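Local structure of putative phosphinothricin n-acetyltransferase (Acinetobacter baylyi, 2JLM) at residues E23-L28 with G71-F76; H94-I98 with S108-M112; G129-A133 with W163-A167; F61-G65 with E114-R118. The protein probably transfers the acetyl group of acetyl-CoA to the amino group of L-methionine sulfoximine and L-methionine sulfone, as a member of the GNAT acetyltransferase family. Residues are numbered along the deposited sequence.

How the interactions relate
After the first strand, 7-14, the chain enters helix 17-34. Interaction 1 closes the loop from this helix to strand 73-81. Interaction 4 opens within that loop, at 61-65, and closes later, on helix 107-121, so the two cross. They meet where F76 packs on I63 and I64. Interaction 2 joins strand 91-98 to the start of helix 107-121, and lies within the span of interaction 4. It touches interaction 1 through F76 and Y97. Interaction 3 follows last, pairing strands 126-132 and 162-172. H94 of interaction 2 packs on G129 of interaction 3. Interactions 1, 2 and 4 pack helices 17-34 and 107-121 on one mixed sheet; interaction 3 pairs two of its strands.

Interaction 1: E23-L28 with G71-F76; sequences EILEIL and GQLLGF
Helix 23-28 lies across the start of strand 73-81. The short axes approach to 9.3 Å, with a crossing angle of -66°. The nearest CA atoms are E23-L73 (6.6 Å), I27-G75 (7.6 Å) and I24-F76 (7.8 Å). The strand has a beta bulge at L74 (phi/psi -79/-21) and G75 (158/169), both backbone hydrogen-bonded with A66. L73 and F76, three apart, therefore both point toward the helix, and L74 points away. The polar contact is at E23, whose m, t side chain reaches the loop before the strand. E23 OE1 accepts a hydrogen bond from L73 N at 2.6 Å. Water 1 donates to E23 OE2 (2.7 Å) and to G71 O (2.5 Å). The rest is apolar. L73 is t, p, and its CD2 lies 3.7 Å from I24 CG1 and 4.0 Å from I27 CD1. Both isoleucines are m, t. F76 is p (chi1 68°, chi2 98°), which turns its ring against I24, I27 and L28. I24 CG1 sits over one face, 4.2 Å from the F76 ring centroid, as a CH-pi contact. L28, also m, t, places CD2 at the ring edge, 3.6 Å from F76 CZ. I27 CG2 is 4.0 Å from F76 CE2. This is helix-on-sheet packing of the GNAT fold. Strands 63-68 and 91-98 flank the strand, Y97 meets the F76 ring, and M49 and F53 of helix 46-58 cover I24.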
loop_
_atom_site.group_PDB
_atom_site.type_symbol
_atom_site.label_atom_id
_atom_site.label_comp_id
_atom_site.label_asym_id
_atom_site.label_seq_id
_atom_site.Cartn_x
_atom_site.Cartn_y
_atom_site.Cartn_z
ATOM N N GLU D 23 -13.027 -19.769 10.243
ATOM C CA GLU D 23 -14.414 -19.299 10.193
ATOM C C GLU D 23 -14.890 -19.044 8.763
ATOM O O GLU D 23 -15.976 -19.480 8.379
ATOM C CB GLU D 23 -14.594 -18.038 11.037
ATOM C CG GLU D 23 -14.893 -18.322 12.491
ATOM C CD GLU D 23 -14.991 -17.062 13.313
ATOM O OE1 GLU D 23 -16.086 -16.795 13.852
ATOM O OE2 GLU D 23 -13.979 -16.335 13.409
ATOM N N ILE D 24 -14.081 -18.331 7.984
ATOM C CA ILE D 24 -14.389 -18.113 6.576
ATOM C C ILE D 24 -14.573 -19.458 5.861
ATOM O O ILE D 24 -15.537 -19.661 5.115
ATOM C CB ILE D 24 -13.307 -17.246 5.883
ATOM C CG1 ILE D 24 -13.482 -15.780 6.285
ATOM C CG2 ILE D 24 -13.389 -17.392 4.371
ATOM C CD1 ILE D 24 -12.480 -14.850 5.671
ATOM N N LEU D 25 -13.672 -20.395 6.116
ATOM C CA LEU D 25 -13.787 -21.704 5.484
ATOM C C LEU D 25 -15.107 -22.395 5.833
ATOM O O LEU D 25 -15.682 -23.092 5.002
ATOM C CB LEU D 25 -12.597 -22.591 5.842
ATOM C CG LEU D 25 -12.642 -24.035 5.335
ATOM C CD1 LEU D 25 -12.719 -24.086 3.820
ATOM C CD2 LEU D 25 -11.428 -24.794 5.832
ATOM N N GLU D 26 -15.595 -22.186 7.050
ATOM C CA GLU D 26 -16.799 -22.877 7.508
ATOM C C GLU D 26 -18.044 -22.232 6.917
ATOM O O GLU D 26 -19.051 -22.899 6.649
ATOM C CB GLU D 26 -16.888 -22.867 9.040
ATOM C CG GLU D 26 -15.602 -23.257 9.768
ATOM C CD GLU D 26 -15.387 -24.757 9.856
ATOM O OE1 GLU D 26 -14.215 -25.185 9.954
ATOM O OE2 GLU D 26 -16.386 -25.508 9.832
ATOM N N ILE D 27 -17.974 -20.923 6.721
ATOM C CA ILE D 27 -19.087 -20.172 6.160
ATOM C C ILE D 27 -19.230 -20.521 4.671
ATOM O O ILE D 27 -20.326 -20.827 4.187
ATOM C CB ILE D 27 -18.890 -18.664 6.430
ATOM C CG1 ILE D 27 -19.065 -18.405 7.932
ATOM C CG2 ILE D 27 -19.862 -17.815 5.627
ATOM C CD1 ILE D 27 -18.395 -17.155 8.438
ATOM N N LEU D 28 -18.112 -20.537 3.955
ATOM C CA LEU D 28 -18.134 -20.926 2.546
ATOM C C LEU D 28 -18.699 -22.327 2.339
ATOM O O LEU D 28 -19.620 -22.529 1.534
ATOM C CB LEU D 28 -16.738 -20.832 1.938
ATOM C CG LEU D 28 -16.212 -19.401 1.811
ATOM C CD1 LEU D 28 -14.926 -19.371 1.001
ATOM C CD2 LEU D 28 -17.269 -18.490 1.188
ATOM N N GLY D 71 -16.533 -11.720 19.383
ATOM C CA GLY D 71 -15.426 -11.962 18.470
ATOM C C GLY D 71 -15.705 -12.968 17.360
ATOM O O GLY D 71 -14.838 -13.254 16.532
ATOM N N GLN D 72 -16.917 -13.507 17.345
ATOM C CA GLN D 72 -17.329 -14.446 16.309
ATOM C C GLN D 72 -17.553 -13.751 14.954
ATOM O O GLN D 72 -18.227 -12.715 14.872
ATOM C CB GLN D 72 -18.605 -15.169 16.749
ATOM C CG GLN D 72 -18.997 -16.339 15.863
ATOM C CD GLN D 72 -20.267 -17.023 16.332
ATOM O OE1 GLN D 72 -20.795 -17.910 15.657
ATOM N NE2 GLN D 72 -20.767 -16.612 17.496
ATOM N N LEU D 73 -16.991 -14.325 13.894
ATOM C CA LEU D 73 -17.200 -13.802 12.547
ATOM C C LEU D 73 -18.642 -14.035 12.105
ATOM O O LEU D 73 -19.049 -15.174 11.875
ATOM C CB LEU D 73 -16.221 -14.438 11.557
ATOM C CG LEU D 73 -16.177 -13.808 10.161
ATOM C CD1 LEU D 73 -15.625 -12.383 10.198
ATOM C CD2 LEU D 73 -15.359 -14.672 9.232
ATOM N N LEU D 74 -19.410 -12.952 12.007
ATOM C CA LEU D 74 -20.826 -13.028 11.639
ATOM C C LEU D 74 -21.015 -13.203 10.138
ATOM O O LEU D 74 -22.056 -13.672 9.683
ATOM C CB LEU D 74 -21.580 -11.781 12.103
ATOM C CG LEU D 74 -21.596 -11.551 13.614
ATOM C CD1 LEU D 74 -22.719 -10.598 13.993
ATOM C CD2 LEU D 74 -21.758 -12.874 14.353
ATOM N N GLY D 75 -20.001 -12.827 9.372
ATOM C CA GLY D 75 -20.090 -12.876 7.930
ATOM C C GLY D 75 -19.077 -11.925 7.347
ATOM O O GLY D 75 -18.482 -11.126 8.074
ATOM N N PHE D 76 -18.874 -12.016 6.039
ATOM C CA PHE D 76 -17.874 -11.196 5.362
ATOM C C PHE D 76 -18.293 -10.824 3.939
ATOM O O PHE D 76 -19.187 -11.433 3.352
ATOM C CB PHE D 76 -16.514 -11.906 5.358
ATOM C CG PHE D 76 -16.474 -13.137 4.505
ATOM C CD1 PHE D 76 -15.954 -13.092 3.222
ATOM C CD2 PHE D 76 -16.965 -14.345 4.982
ATOM C CE1 PHE D 76 -15.921 -14.232 2.427
ATOM C CE2 PHE D 76 -16.934 -15.484 4.194
ATOM C CZ PHE D 76 -16.413 -15.426 2.916
HETATM O O HOH W 1 -13.472 -13.951 14.524
#

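Interaction 2: H94-I98 with S108-M112; sequences HSVYI and SKHLM
Strand 94-98 and helix 108-112 run roughly antiparallel, at 144° between their directions. Their axes come within 8.9 Å. V96 and S108 are the nearest pair, with CA atoms 6.6 Å apart. The strand is extended, so H94, V96 and I98 point CA-to-CB toward the helix, while S95 and Y97 point away. The helix is regular, with M112 N hydrogen-bonded to S108 O at 2.9 Å. No hydrogen bond crosses the contact.

Apolar contacts hold its middle and one end. V96 (chi1 50°, p) sets CG2 4.2 Å from L111 CB and CG1 4.1 Å from M112 SD. I98 is m, m, and its CD1 lies 3.7 Å from L111 CD1. L111 is m, t. S108 (m) lies beside them, with its OG 3.3 Å from I98 CG1.

The other end is a sulfur-aromatic contact. M112 is m, m, m, which curls its side chain back to the strand. M112 SD is 4.2 Å from the H94 ring centroid in an oblique approach, and 3.5 Å from H94 ND1. M112 CE lies over one ring face. H94 is p at chi1. H142 and F147 also meet the H94 ring.

Strand 91-98, helix 107-121 and strand 126-132 form a beta-alpha-beta unit, the central part of the GNAT fold. In this family the turn between such a strand and helix generally holds the pyrophosphate of acetyl-CoA.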
loop_
_atom_site.group_PDB
_atom_site.type_symbol
_atom_site.label_atom_id
_atom_site.label_comp_id
_atom_site.label_asym_id
_atom_site.label_seq_id
_atom_site.Cartn_x
_atom_site.Cartn_y
_atom_site.Cartn_z
ATOM N N HIS D 94 -18.299 -8.811 -6.609
ATOM C CA HIS D 94 -18.320 -8.917 -5.156
ATOM C C HIS D 94 -19.140 -10.106 -4.709
ATOM O O HIS D 94 -19.989 -10.620 -5.445
ATOM C CB HIS D 94 -18.965 -7.676 -4.552
ATOM C CG HIS D 94 -20.414 -7.535 -4.902
ATOM N ND1 HIS D 94 -21.429 -7.929 -4.059
ATOM C CD2 HIS D 94 -21.016 -7.076 -6.027
ATOM C CE1 HIS D 94 -22.595 -7.705 -4.636
ATOM N NE2 HIS D 94 -22.374 -7.186 -5.831
ATOM N N SER D 95 -18.905 -10.517 -3.473
ATOM C CA SER D 95 -19.723 -11.538 -2.851
ATOM C C SER D 95 -19.849 -11.246 -1.364
ATOM O O SER D 95 -19.011 -10.563 -0.774
ATOM C CB SER D 95 -19.139 -12.928 -3.104
ATOM O OG SER D 95 -17.734 -12.929 -2.912
ATOM N N VAL D 96 -20.924 -11.740 -0.770
ATOM C CA VAL D 96 -21.176 -11.535 0.642
ATOM C C VAL D 96 -21.808 -12.798 1.217
ATOM O O VAL D 96 -22.784 -13.317 0.677
ATOM C CB VAL D 96 -22.055 -10.291 0.875
ATOM C CG1 VAL D 96 -23.292 -10.327 -0.011
ATOM C CG2 VAL D 96 -22.436 -10.161 2.358
ATOM N N TYR D 97 -21.219 -13.319 2.286
ATOM C CA TYR D 97 -21.724 -14.531 2.925
ATOM C C TYR D 97 -22.026 -14.278 4.387
ATOM O O TYR D 97 -21.204 -13.723 5.112
ATOM C CB TYR D 97 -20.713 -15.665 2.802
ATOM C CG TYR D 97 -20.337 -15.983 1.379
ATOM C CD1 TYR D 97 -19.233 -15.387 0.793
ATOM C CD2 TYR D 97 -21.087 -16.882 0.617
ATOM C CE1 TYR D 97 -18.875 -15.666 -0.511
ATOM C CE2 TYR D 97 -20.731 -17.167 -0.700
ATOM C CZ TYR D 97 -19.621 -16.550 -1.256
ATOM O OH TYR D 97 -19.238 -16.815 -2.552
ATOM N N ILE D 98 -23.214 -14.677 4.817
ATOM C CA ILE D 98 -23.601 -14.503 6.205
ATOM C C ILE D 98 -23.636 -15.841 6.893
ATOM O O ILE D 98 -24.116 -16.824 6.322
ATOM C CB ILE D 98 -24.974 -13.837 6.352
ATOM C CG1 ILE D 98 -24.957 -12.464 5.688
ATOM C CG2 ILE D 98 -25.313 -13.681 7.825
ATOM C CD1 ILE D 98 -23.654 -11.699 5.941
ATOM N N SER D 108 -26.124 -8.560 5.660
ATOM C CA SER D 108 -25.739 -8.480 4.253
ATOM C C SER D 108 -25.706 -7.052 3.803
ATOM O O SER D 108 -24.830 -6.644 3.052
ATOM C CB SER D 108 -26.748 -9.227 3.365
ATOM O OG SER D 108 -26.479 -10.613 3.385
ATOM N N LYS D 109 -26.691 -6.296 4.259
ATOM C CA LYS D 109 -26.849 -4.933 3.816
ATOM C C LYS D 109 -25.735 -4.064 4.402
ATOM O O LYS D 109 -25.139 -3.259 3.691
ATOM C CB LYS D 109 -28.251 -4.423 4.186
ATOM C CG LYS D 109 -28.595 -3.050 3.613
ATOM C CD LYS D 109 -29.907 -2.521 4.178
ATOM N N HIS D 110 -25.445 -4.246 5.691
ATOM C CA HIS D 110 -24.347 -3.533 6.349
ATOM C C HIS D 110 -23.011 -3.796 5.661
ATOM O O HIS D 110 -22.267 -2.870 5.356
ATOM C CB HIS D 110 -24.214 -3.969 7.816
ATOM C CG HIS D 110 -25.366 -3.568 8.674
ATOM N ND1 HIS D 110 -25.785 -2.260 8.784
ATOM C CD2 HIS D 110 -26.179 -4.294 9.475
ATOM C CE1 HIS D 110 -26.812 -2.201 9.611
ATOM N NE2 HIS D 110 -27.070 -3.422 10.045
ATOM N N LEU D 111 -22.698 -5.070 5.453
ATOM C CA LEU D 111 -21.455 -5.435 4.794
ATOM C C LEU D 111 -21.413 -4.870 3.375
ATOM O O LEU D 111 -20.403 -4.292 2.958
ATOM C CB LEU D 111 -21.269 -6.952 4.804
ATOM C CG LEU D 111 -20.882 -7.493 6.188
ATOM C CD1 LEU D 111 -21.144 -8.995 6.311
ATOM C CD2 LEU D 111 -19.411 -7.172 6.536
ATOM N N MET D 112 -22.514 -5.005 2.637
ATOM C CA MET D 112 -22.566 -4.435 1.292
ATOM C C MET D 112 -22.347 -2.924 1.325
ATOM O O MET D 112 -21.590 -2.383 0.520
ATOM C CB MET D 112 -23.871 -4.786 0.569
ATOM C CG MET D 112 -23.868 -6.182 -0.053
ATOM S SD MET D 112 -22.405 -6.504 -1.065
ATOM C CE MET D 112 -22.576 -5.186 -2.263
#

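Interaction 3: G129-A133 with W163-A167; sequences GCIDA and WLDAA
Strands 129-132 and 163-167 run antiparallel (152°), with axes within 4.5 Å. They are neighbours in the mixed sheet of the GNAT fold. I131 and A167 form a hydrogen-bonded pair. I131 N donates to A167 O at 2.8 Å, and A167 N donates to I131 O at 2.7 Å. D132 and A166 are the next pair, non-hydrogen-bonded, with CA atoms 5.0 Å apart. The chain leaves the strand at A133 (phi/psi -63/-16), after D132 (-51/127), yet A133 N still donates to D165 O at 3.0 Å. CA-H...O contacts join C130 CA to A167 O and D132 CA to D165 O, both at 3.5 Å.

The side chains of I131 and A167 share one face, where I131 (m, t) packs on helix 136-144. D132 and A166 point to the other face. C130 is t, and its SG lies 4.0 Å from A166 CB. Y88 of the third subunit packs on both C130 and A166. A133 CB lies 4.1 Å from A167 CB. D132 is t at chi1, with OD2 hydrogen-bonded with T36 OG1. Its OD1 accepts from T134 N and from water 2, at 2.8 Å, and that water accepts from D165 N at 2.9 Å.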
loop_
_atom_site.group_PDB
_atom_site.type_symbol
_atom_site.label_atom_id
_atom_site.label_comp_id
_atom_site.label_asym_id
_atom_site.label_seq_id
_atom_site.Cartn_x
_atom_site.Cartn_y
_atom_site.Cartn_z
ATOM N N GLY D 129 -22.666 -8.153 -9.215
ATOM C CA GLY D 129 -23.063 -9.319 -8.445
ATOM C C GLY D 129 -23.718 -10.379 -9.322
ATOM O O GLY D 129 -24.568 -10.086 -10.161
ATOM N N CYS D 130 -23.320 -11.624 -9.129
ATOM C CA CYS D 130 -23.913 -12.719 -9.864
ATOM C C CYS D 130 -24.775 -13.582 -8.933
ATOM O O CYS D 130 -24.263 -14.230 -8.032
ATOM C CB CYS D 130 -22.820 -13.559 -10.523
ATOM S SG CYS D 130 -23.461 -14.894 -11.542
ATOM N N ILE D 131 -26.085 -13.581 -9.171
ATOM C CA ILE D 131 -27.077 -14.151 -8.242
ATOM C C ILE D 131 -27.984 -15.170 -8.947
ATOM O O ILE D 131 -28.441 -14.929 -10.070
ATOM C CB ILE D 131 -27.980 -13.029 -7.710
ATOM C CG1 ILE D 131 -27.130 -11.915 -7.088
ATOM C CG2 ILE D 131 -28.996 -13.567 -6.721
ATOM C CD1 ILE D 131 -27.837 -10.575 -7.004
ATOM N N ASP D 132 -28.243 -16.300 -8.300
ATOM C CA ASP D 132 -29.281 -17.221 -8.777
ATOM C C ASP D 132 -30.561 -16.410 -8.985
ATOM O O ASP D 132 -30.993 -15.678 -8.096
ATOM C CB ASP D 132 -29.472 -18.347 -7.758
ATOM C CG ASP D 132 -30.705 -19.198 -8.025
ATOM O OD1 ASP D 132 -31.534 -18.838 -8.890
ATOM O OD2 ASP D 132 -30.851 -20.241 -7.346
ATOM N N ALA D 133 -31.157 -16.509 -10.166
ATOM C CA ALA D 133 -32.307 -15.672 -10.490
ATOM C C ALA D 133 -33.524 -15.930 -9.596
ATOM O O ALA D 133 -34.441 -15.114 -9.546
ATOM C CB ALA D 133 -32.682 -15.823 -11.970
ATOM N N TRP D 163 -30.863 -27.137 -13.779
ATOM C CA TRP D 163 -30.349 -25.943 -14.425
ATOM C C TRP D 163 -30.689 -24.706 -13.609
ATOM O O TRP D 163 -31.813 -24.555 -13.125
ATOM C CB TRP D 163 -30.923 -25.815 -15.845
ATOM C CG TRP D 163 -30.539 -26.964 -16.719
ATOM C CD1 TRP D 163 -31.378 -27.868 -17.296
ATOM C CD2 TRP D 163 -29.210 -27.359 -17.085
ATOM N NE1 TRP D 163 -30.660 -28.794 -18.010
ATOM C CE2 TRP D 163 -29.324 -28.507 -17.897
ATOM C CE3 TRP D 163 -27.932 -26.842 -16.818
ATOM C CZ2 TRP D 163 -28.207 -29.154 -18.455
ATOM C CZ3 TRP D 163 -26.818 -27.489 -17.359
ATOM C CH2 TRP D 163 -26.965 -28.631 -18.172
ATOM N N LEU D 164 -29.715 -23.817 -13.468
ATOM C CA LEU D 164 -29.912 -22.570 -12.737
ATOM C C LEU D 164 -29.690 -21.395 -13.660
ATOM O O LEU D 164 -28.856 -21.453 -14.562
ATOM C CB LEU D 164 -28.923 -22.473 -11.580
ATOM C CG LEU D 164 -28.894 -23.689 -10.662
ATOM C CD1 LEU D 164 -27.690 -23.616 -9.727
ATOM C CD2 LEU D 164 -30.218 -23.792 -9.896
ATOM N N ASP D 165 -30.433 -20.325 -13.409
ATOM C CA ASP D 165 -30.283 -19.087 -14.143
ATOM C C ASP D 165 -29.355 -18.189 -13.335
ATOM O O ASP D 165 -29.529 -18.046 -12.131
ATOM C CB ASP D 165 -31.650 -18.421 -14.322
ATOM C CG ASP D 165 -32.585 -19.244 -15.197
ATOM O OD1 ASP D 165 -33.800 -18.940 -15.227
ATOM O OD2 ASP D 165 -32.100 -20.188 -15.864
ATOM N N ALA D 166 -28.355 -17.617 -13.992
ATOM C CA ALA D 166 -27.430 -16.704 -13.336
ATOM C C ALA D 166 -27.800 -15.262 -13.681
ATOM O O ALA D 166 -27.590 -14.817 -14.804
ATOM C CB ALA D 166 -26.016 -16.999 -13.769
ATOM N N ALA D 167 -28.370 -14.539 -12.722
ATOM C CA ALA D 167 -28.752 -13.153 -12.967
ATOM C C ALA D 167 -27.576 -12.252 -12.640
ATOM O O ALA D 167 -26.833 -12.515 -11.692
ATOM C CB ALA D 167 -29.957 -12.771 -12.130
HETATM O O HOH W 2 -32.342 -20.236 -11.181
#

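Interaction 4: F61-G65 with E114-R118; sequences FPIIG and ELIKR
Strand 63-65 and helix 114-118 run roughly antiparallel, at 148°, with axes 9.7 Å apart at the closest. I64 lies opposite L115 (CA-CA 7.0 Å) and P62 opposite R118 (8.0 Å). No hydrogen bond crosses between the segments.

P62 has phi/psi -71/149 and points toward the helix. P62 CG is 4.2 Å from L115 CD1, and P62 CB is 3.9 Å from R118 NH2. I63 turns away, onto W52 and F53 of helix 46-58. I64 points back and fills the centre of the contact. Its m, t rotamer extends CD1 to the helix, 3.8 Å from L115 CD1 and 3.9 Å from E114 O. L115 is t, p.

R118 is t, p, p, which folds its guanidinium back toward the strand. I64 CD1 lies over one face of this group, 3.5 Å from R118 NH1. R118 NH1 forms a salt bridge with E14 OE2. I64 CG2 is 4.0 Å from E114 CG, and the E114 carboxylate forms a salt bridge with R11 of the second subunit.

Helices 107-121 and 46-58 thus cover opposite faces of strand 63-68, through I64 and I63 in turn. This is the alpha/beta layering of the GNAT fold.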
loop_
_atom_site.group_PDB
_atom_site.type_symbol
_atom_site.label_atom_id
_atom_site.label_comp_id
_atom_site.label_asym_id
_atom_site.label_seq_id
_atom_site.Cartn_x
_atom_site.Cartn_y
_atom_site.Cartn_z
ATOM N N PHE D 61 -7.417 -6.931 -2.844
ATOM C CA PHE D 61 -8.855 -7.138 -2.745
ATOM C C PHE D 61 -9.277 -7.134 -1.282
ATOM O O PHE D 61 -8.748 -7.906 -0.475
ATOM C CB PHE D 61 -9.254 -8.467 -3.386
ATOM C CG PHE D 61 -9.094 -8.491 -4.885
ATOM C CD1 PHE D 61 -9.140 -7.316 -5.622
ATOM C CD2 PHE D 61 -8.926 -9.686 -5.550
ATOM C CE1 PHE D 61 -9.002 -7.339 -6.999
ATOM C CE2 PHE D 61 -8.787 -9.721 -6.928
ATOM C CZ PHE D 61 -8.828 -8.545 -7.652
ATOM N N PRO D 62 -10.234 -6.268 -0.930
ATOM C CA PRO D 62 -10.630 -6.176 0.480
ATOM C C PRO D 62 -11.395 -7.414 0.939
ATOM O O PRO D 62 -12.070 -8.064 0.139
ATOM C CB PRO D 62 -11.545 -4.947 0.506
ATOM C CG PRO D 62 -12.075 -4.837 -0.892
ATOM C CD PRO D 62 -11.028 -5.391 -1.807
ATOM N N ILE D 63 -11.262 -7.754 2.214
ATOM C CA ILE D 63 -12.153 -8.723 2.839
ATOM C C ILE D 63 -12.700 -8.066 4.100
ATOM O O ILE D 63 -11.984 -7.920 5.091
ATOM C CB ILE D 63 -11.441 -10.044 3.190
ATOM C CG1 ILE D 63 -10.503 -10.485 2.061
ATOM C CG2 ILE D 63 -12.452 -11.150 3.475
ATOM C CD1 ILE D 63 -9.779 -11.792 2.376
ATOM N N ILE D 64 -13.959 -7.644 4.048
ATOM C CA ILE D 64 -14.573 -6.913 5.150
ATOM C C ILE D 64 -15.479 -7.827 5.968
ATOM O O ILE D 64 -16.420 -8.421 5.445
ATOM C CB ILE D 64 -15.374 -5.701 4.642
ATOM C CG1 ILE D 64 -14.477 -4.770 3.820
ATOM C CG2 ILE D 64 -15.968 -4.930 5.799
ATOM C CD1 ILE D 64 -15.221 -3.541 3.241
ATOM N N GLY D 65 -15.184 -7.950 7.255
ATOM C CA GLY D 65 -15.923 -8.860 8.111
ATOM C C GLY D 65 -16.793 -8.148 9.128
ATOM O O GLY D 65 -16.616 -6.958 9.398
ATOM N N GLU D 114 -20.658 -1.199 3.460
ATOM C CA GLU D 114 -19.261 -0.926 3.756
ATOM C C GLU D 114 -18.387 -1.269 2.529
ATOM O O GLU D 114 -17.485 -0.512 2.167
ATOM C CB GLU D 114 -18.839 -1.689 5.019
ATOM C CG GLU D 114 -17.526 -1.227 5.660
ATOM C CD GLU D 114 -17.631 0.114 6.396
ATOM O OE1 GLU D 114 -18.737 0.699 6.469
ATOM O OE2 GLU D 114 -16.590 0.584 6.907
ATOM N N LEU D 115 -18.685 -2.384 1.865
ATOM C CA LEU D 115 -17.952 -2.767 0.651
ATOM C C LEU D 115 -18.083 -1.726 -0.454
ATOM O O LEU D 115 -17.125 -1.446 -1.166
ATOM C CB LEU D 115 -18.444 -4.110 0.118
ATOM C CG LEU D 115 -17.481 -4.771 -0.861
ATOM C CD1 LEU D 115 -16.186 -5.109 -0.132
ATOM C CD2 LEU D 115 -18.104 -6.009 -1.468
ATOM N N ILE D 116 -19.270 -1.155 -0.597
ATOM C CA ILE D 116 -19.499 -0.153 -1.633
ATOM C C ILE D 116 -18.702 1.118 -1.346
ATOM O O ILE D 116 -18.124 1.732 -2.259
ATOM C CB ILE D 116 -20.991 0.151 -1.767
ATOM C CG1 ILE D 116 -21.722 -1.089 -2.289
ATOM C CG2 ILE D 116 -21.236 1.351 -2.684
ATOM C CD1 ILE D 116 -23.241 -0.931 -2.324
ATOM N N LYS D 117 -18.667 1.504 -0.072
ATOM C CA LYS D 117 -17.834 2.623 0.357
ATOM C C LYS D 117 -16.386 2.351 -0.026
ATOM O O LYS D 117 -15.709 3.222 -0.555
ATOM C CB LYS D 117 -17.963 2.855 1.868
ATOM C CG LYS D 117 -19.191 3.686 2.262
ATOM C CD LYS D 117 -19.326 3.827 3.781
ATOM N N ARG D 118 -15.928 1.122 0.212
ATOM C CA ARG D 118 -14.568 0.737 -0.142
ATOM C C ARG D 118 -14.315 0.808 -1.657
ATOM O O ARG D 118 -13.223 1.182 -2.088
ATOM C CB ARG D 118 -14.254 -0.670 0.380
ATOM C CG ARG D 118 -12.762 -1.006 0.405
ATOM C CD ARG D 118 -12.022 -0.167 1.449
ATOM N NE ARG D 118 -12.575 -0.406 2.779
ATOM C CZ ARG D 118 -12.166 -1.375 3.593
ATOM N NH1 ARG D 118 -12.733 -1.536 4.782
ATOM N NH2 ARG D 118 -11.180 -2.182 3.224
#